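Local coordinates for BH0493 protein (Bacillus halodurans C-125, PDB 2QEE) that binds zinc and is probably a metal-dependent enzyme of the amidohydrolase superfamily, consistent with a uronate isomerase-like role, at residues C[8-19]-C[376-387]. Residues are numbered along the deposited sequence; the frame is centred on the assembly and turned at random. Where two conformers were deposited one is given.
Sequences REVLAEKVKNAV and AEVLIDKYDDIL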
loop_
_atom_site.group_PDB
_atom_site.type_symbol
_atom_site.label_atom_id
_atom_site.label_comp_id
_atom_site.label_asym_id
_atom_site.label_seq_id
_atom_site.Cartn_x
_atom_site.Cartn_y
_atom_site.Cartn_z
ATOM N N ARG C 8 4.356 19.640 23.050
ATOM C CA ARG C 8 3.505 18.919 22.062
ATOM C C ARG C 8 2.019 19.192 22.305
ATOM O O ARG C 8 1.263 19.338 21.363
ATOM C CB ARG C 8 3.786 17.435 22.010
ATOM C CG ARG C 8 3.092 16.792 20.785
ATOM C CD ARG C 8 3.249 15.332 20.879
ATOM N NE ARG C 8 2.899 14.627 19.646
ATOM C CZ ARG C 8 1.693 14.462 19.153
ATOM N NH1 ARG C 8 0.638 15.009 19.746
ATOM N NH2 ARG C 8 1.552 13.735 18.041
ATOM N N GLU C 9 1.617 19.370 23.571
ATOM C CA GLU C 9 0.175 19.591 23.843
ATOM C C GLU C 9 -0.233 20.965 23.340
ATOM O O GLU C 9 -1.340 21.133 22.777
ATOM C CB GLU C 9 -0.109 19.454 25.363
ATOM C CG GLU C 9 0.153 18.023 25.858
ATOM C CD GLU C 9 1.540 17.742 26.388
ATOM O OE1 GLU C 9 1.670 16.738 27.120
ATOM O OE2 GLU C 9 2.519 18.445 26.052
ATOM N N VAL C 10 0.632 21.962 23.543
ATOM C CA VAL C 10 0.319 23.320 23.032
ATOM C C VAL C 10 0.410 23.317 21.484
ATOM O O VAL C 10 -0.412 23.901 20.805
ATOM C CB VAL C 10 1.164 24.375 23.668
ATOM C CG1 VAL C 10 1.012 25.749 22.929
ATOM C CG2 VAL C 10 0.758 24.492 25.177
ATOM N N LEU C 11 1.423 22.658 20.957
ATOM C CA LEU C 11 1.531 22.493 19.514
ATOM C C LEU C 11 0.204 21.932 18.973
ATOM O O LEU C 11 -0.322 22.441 17.971
ATOM C CB LEU C 11 2.646 21.492 19.206
ATOM C CG LEU C 11 2.854 21.096 17.709
ATOM C CD1 LEU C 11 3.283 22.339 16.861
ATOM C CD2 LEU C 11 3.773 19.942 17.574
ATOM N N ALA C 12 -0.302 20.861 19.569
ATOM C CA ALA C 12 -1.537 20.228 19.056
ATOM C C ALA C 12 -2.688 21.237 19.083
ATOM O O ALA C 12 -3.425 21.359 18.102
ATOM C CB ALA C 12 -1.849 18.975 19.867
ATOM N N GLU C 13 -2.827 22.007 20.168
ATOM C CA GLU C 13 -3.891 23.005 20.285
ATOM C C GLU C 13 -3.755 24.037 19.163
ATOM O O GLU C 13 -4.729 24.393 18.496
ATOM C CB GLU C 13 -3.772 23.687 21.660
ATOM C CG GLU C 13 -4.781 24.781 21.980
ATOM C CD GLU C 13 -4.210 25.769 23.021
ATOM O OE1 GLU C 13 -4.409 27.011 22.855
ATOM O OE2 GLU C 13 -3.532 25.294 24.002
ATOM N N LYS C 14 -2.530 24.527 18.977
ATOM C CA LYS C 14 -2.283 25.617 18.070
ATOM C C LYS C 14 -2.435 25.185 16.603
ATOM O O LYS C 14 -2.945 25.954 15.728
ATOM C CB LYS C 14 -0.921 26.235 18.381
ATOM C CG LYS C 14 -1.056 27.008 19.727
ATOM C CD LYS C 14 -0.026 28.101 19.916
ATOM C CE LYS C 14 -0.189 28.831 21.289
ATOM N NZ LYS C 14 -1.554 28.778 21.843
ATOM N N VAL C 15 -1.988 23.961 16.333
ATOM C CA VAL C 15 -2.147 23.430 14.962
ATOM C C VAL C 15 -3.616 23.249 14.664
ATOM O O VAL C 15 -4.069 23.659 13.583
ATOM C CB VAL C 15 -1.353 22.102 14.686
ATOM C CG1 VAL C 15 -1.735 21.505 13.279
ATOM C CG2 VAL C 15 0.170 22.371 14.749
ATOM N N LYS C 16 -4.346 22.590 15.570
ATOM C CA LYS C 16 -5.790 22.391 15.358
ATOM C C LYS C 16 -6.508 23.734 15.155
ATOM O O LYS C 16 -7.347 23.873 14.240
ATOM C CB LYS C 16 -6.395 21.620 16.508
ATOM C CG LYS C 16 -6.008 20.196 16.484
ATOM C CD LYS C 16 -6.397 19.546 17.814
ATOM C CE LYS C 16 -5.668 18.217 17.946
ATOM N NZ LYS C 16 -6.077 17.362 19.102
ATOM N N ASN C 17 -6.185 24.730 15.975
ATOM C CA ASN C 17 -6.800 26.035 15.780
ATOM C C ASN C 17 -6.439 26.664 14.429
ATOM O O ASN C 17 -7.340 27.211 13.761
ATOM C CB ASN C 17 -6.400 27.004 16.906
ATOM C CG ASN C 17 -6.990 26.630 18.254
ATOM O OD1 ASN C 17 -6.489 27.103 19.292
ATOM N ND2 ASN C 17 -8.069 25.848 18.269
ATOM N N ALA C 18 -5.167 26.652 14.042
ATOM C CA ALA C 18 -4.736 27.205 12.769
ATOM C C ALA C 18 -5.492 26.515 11.593
ATOM O O ALA C 18 -6.020 27.197 10.666
ATOM C CB ALA C 18 -3.261 27.035 12.617
ATOM N N VAL C 19 -5.566 25.177 11.644
ATOM C CA VAL C 19 -6.222 24.391 10.566
ATOM C C VAL C 19 -7.700 24.715 10.500
ATOM O O VAL C 19 -8.243 25.029 9.418
ATOM C CB VAL C 19 -5.988 22.894 10.806
ATOM C CG1 VAL C 19 -6.831 22.087 9.842
ATOM C CG2 VAL C 19 -4.533 22.557 10.431
ATOM N N ALA C 376 -4.456 17.885 10.352
ATOM C CA ALA C 376 -3.949 18.446 11.616
ATOM C C ALA C 376 -3.066 17.396 12.365
ATOM O O ALA C 376 -1.952 17.750 12.818
ATOM C CB ALA C 376 -5.086 18.923 12.497
ATOM N N GLU C 377 -3.506 16.146 12.397
ATOM C CA GLU C 377 -2.731 15.075 13.075
ATOM C C GLU C 377 -1.377 14.919 12.393
ATOM O O GLU C 377 -0.319 14.775 13.057
ATOM C CB GLU C 377 -3.484 13.763 13.021
ATOM C CG GLU C 377 -4.779 13.723 13.839
ATOM C CD GLU C 377 -5.677 12.508 13.458
ATOM O OE1 GLU C 377 -6.762 12.339 14.070
ATOM O OE2 GLU C 377 -5.333 11.718 12.523
ATOM N N VAL C 378 -1.365 14.920 11.055
ATOM C CA VAL C 378 -0.098 14.780 10.333
ATOM C C VAL C 378 0.840 15.939 10.633
ATOM O O VAL C 378 2.026 15.769 10.997
ATOM C CB VAL C 378 -0.356 14.639 8.805
ATOM C CG1 VAL C 378 0.955 14.605 8.066
ATOM C CG2 VAL C 378 -1.221 13.342 8.547
ATOM N N LEU C 379 0.297 17.160 10.562
ATOM C CA LEU C 379 1.126 18.348 10.879
ATOM C C LEU C 379 1.713 18.326 12.310
ATOM O O LEU C 379 2.889 18.628 12.517
ATOM C CB LEU C 379 0.267 19.627 10.681
ATOM C CG LEU C 379 0.048 20.024 9.211
ATOM C CD1 LEU C 379 -1.031 21.122 9.243
ATOM C CD2 LEU C 379 1.385 20.543 8.594
ATOM N N ILE C 380 0.894 17.944 13.269
ATOM C CA ILE C 380 1.320 17.857 14.693
ATOM C C ILE C 380 2.562 16.911 14.778
ATOM O O ILE C 380 3.615 17.279 15.327
ATOM C CB ILE C 380 0.158 17.440 15.652
ATOM C CG1 ILE C 380 -0.850 18.588 15.754
ATOM C CG2 ILE C 380 0.738 17.130 17.017
ATOM C CD1 ILE C 380 -2.285 18.193 16.278
ATOM N N ASP C 381 2.447 15.732 14.170
ATOM C CA ASP C 381 3.581 14.771 14.196
ATOM C C ASP C 381 4.830 15.365 13.533
ATOM O O ASP C 381 5.952 15.194 14.042
ATOM C CB ASP C 381 3.184 13.497 13.435
ATOM C CG ASP C 381 2.439 12.497 14.329
ATOM O OD1 ASP C 381 2.398 12.681 15.601
ATOM O OD2 ASP C 381 1.882 11.505 13.765
ATOM N N LYS C 382 4.647 16.007 12.362
ATOM C CA LYS C 382 5.806 16.546 11.625
ATOM C C LYS C 382 6.462 17.728 12.349
ATOM O O LYS C 382 7.681 17.809 12.405
ATOM C CB LYS C 382 5.420 16.907 10.173
ATOM C CG LYS C 382 5.561 15.721 9.203
ATOM C CD LYS C 382 4.680 14.506 9.590
ATOM C CE LYS C 382 4.838 13.300 8.579
ATOM N NZ LYS C 382 6.204 12.723 8.807
ATOM N N TYR C 383 5.653 18.644 12.893
ATOM C CA TYR C 383 6.195 19.705 13.702
ATOM C C TYR C 383 6.872 19.164 14.921
ATOM O O TYR C 383 7.979 19.633 15.263
ATOM C CB TYR C 383 5.121 20.706 14.101
ATOM C CG TYR C 383 4.657 21.580 12.957
ATOM C CD1 TYR C 383 5.571 22.346 12.184
ATOM C CD2 TYR C 383 3.283 21.706 12.686
ATOM C CE1 TYR C 383 5.107 23.205 11.166
ATOM C CE2 TYR C 383 2.819 22.541 11.662
ATOM C CZ TYR C 383 3.746 23.251 10.915
ATOM O OH TYR C 383 3.219 24.074 9.927
ATOM N N ASP C 384 6.252 18.189 15.588
ATOM C CA ASP C 384 6.879 17.635 16.802
ATOM C C ASP C 384 8.224 17.025 16.507
ATOM O O ASP C 384 9.151 17.189 17.283
ATOM C CB ASP C 384 5.983 16.628 17.503
ATOM C CG ASP C 384 6.433 16.364 18.963
ATOM O OD1 ASP C 384 6.832 17.321 19.649
ATOM O OD2 ASP C 384 6.367 15.202 19.361
ATOM N N ASP C 385 8.352 16.325 15.379
ATOM C CA ASP C 385 9.632 15.736 15.022
ATOM C C ASP C 385 10.730 16.777 14.862
ATOM O O ASP C 385 11.850 16.518 15.280
ATOM C CB ASP C 385 9.478 14.895 13.749
ATOM C CG ASP C 385 8.826 13.513 14.044
ATOM O OD1 ASP C 385 8.639 13.134 15.250
ATOM O OD2 ASP C 385 8.538 12.781 13.082
ATOM N N ILE C 386 10.435 17.924 14.233
ATOM C CA ILE C 386 11.475 18.960 14.144
ATOM C C ILE C 386 11.673 19.703 15.463
ATOM O O ILE C 386 12.815 20.130 15.753
ATOM C CB ILE C 386 11.321 19.887 12.935
ATOM C CG1 ILE C 386 9.992 20.668 12.968
ATOM C CG2 ILE C 386 11.537 19.050 11.629
ATOM C CD1 ILE C 386 9.906 21.749 11.758
ATOM N N LEU C 387 10.604 19.860 16.258
ATOM C CA LEU C 387 10.809 20.354 17.633
ATOM C C LEU C 387 11.793 19.468 18.397
ATOM O O LEU C 387 12.696 19.975 19.099
ATOM C CB LEU C 387 9.498 20.444 18.418
ATOM C CG LEU C 387 8.644 21.609 17.927
ATOM C CD1 LEU C 387 7.263 21.371 18.632
ATOM C CD2 LEU C 387 9.167 23.009 18.216
HETATM O O HOH W 1 -0.748 13.698 15.675
#
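Arg8 NH2 is held by two partners: Asp381 OD1, 2.8 Å away in the guanidinium plane, and a water that accepts from it and donates to the Glu377 carbonyl O. The salt bridge to Asp381 is close but bent, its N-H...O angle of 124° making the hydrogen bond weak, and the two flat groups are turned 66° apart. Farther back along the same side chain, Arg8 NE makes a longer salt bridge of 3.5 Å to Asp384 OD2. The extended chain, CG anti to the backbone N (chi1 -169°), carries the guanidinium across helix 376-387 and over Ile380, whose CG2 lies 3.3 Å from the guanidinium plane, offset toward its rim. Ile380 is a knob among Arg8, Leu11, Ala12 and Val15: CG2 faces Arg8, while the CG1-CD1 branch runs to Ala12 and Val15, with CD1 3.5 Å from Ala12 CA. Cutting Ile380 back to an alanine is likely to leave a gap beside Ala12 and Val15 and the guanidinium without the methyl over its face, freer to turn. Leu11 and Val15 answer as knobs in the other direction: Leu11 CD1 meets Tyr383 CB at 3.7 Å, and Val15 CG1 meets Leu379 CB at 3.8 Å. The axes run roughly antiparallel, 9.3 Å apart at closest approach, and Ile398 of helix 395-414 packs on Leu11, Val15 and Tyr383. Helix 8-21 is thus fastened, away from the zinc site, to the C-terminal helices by an interlocked apolar seam. Asp381 also pairs with Arg341 through OD2, which, with Arg8 at OD1, probably keeps its carboxylate ionised at the seam's partly exposed margin.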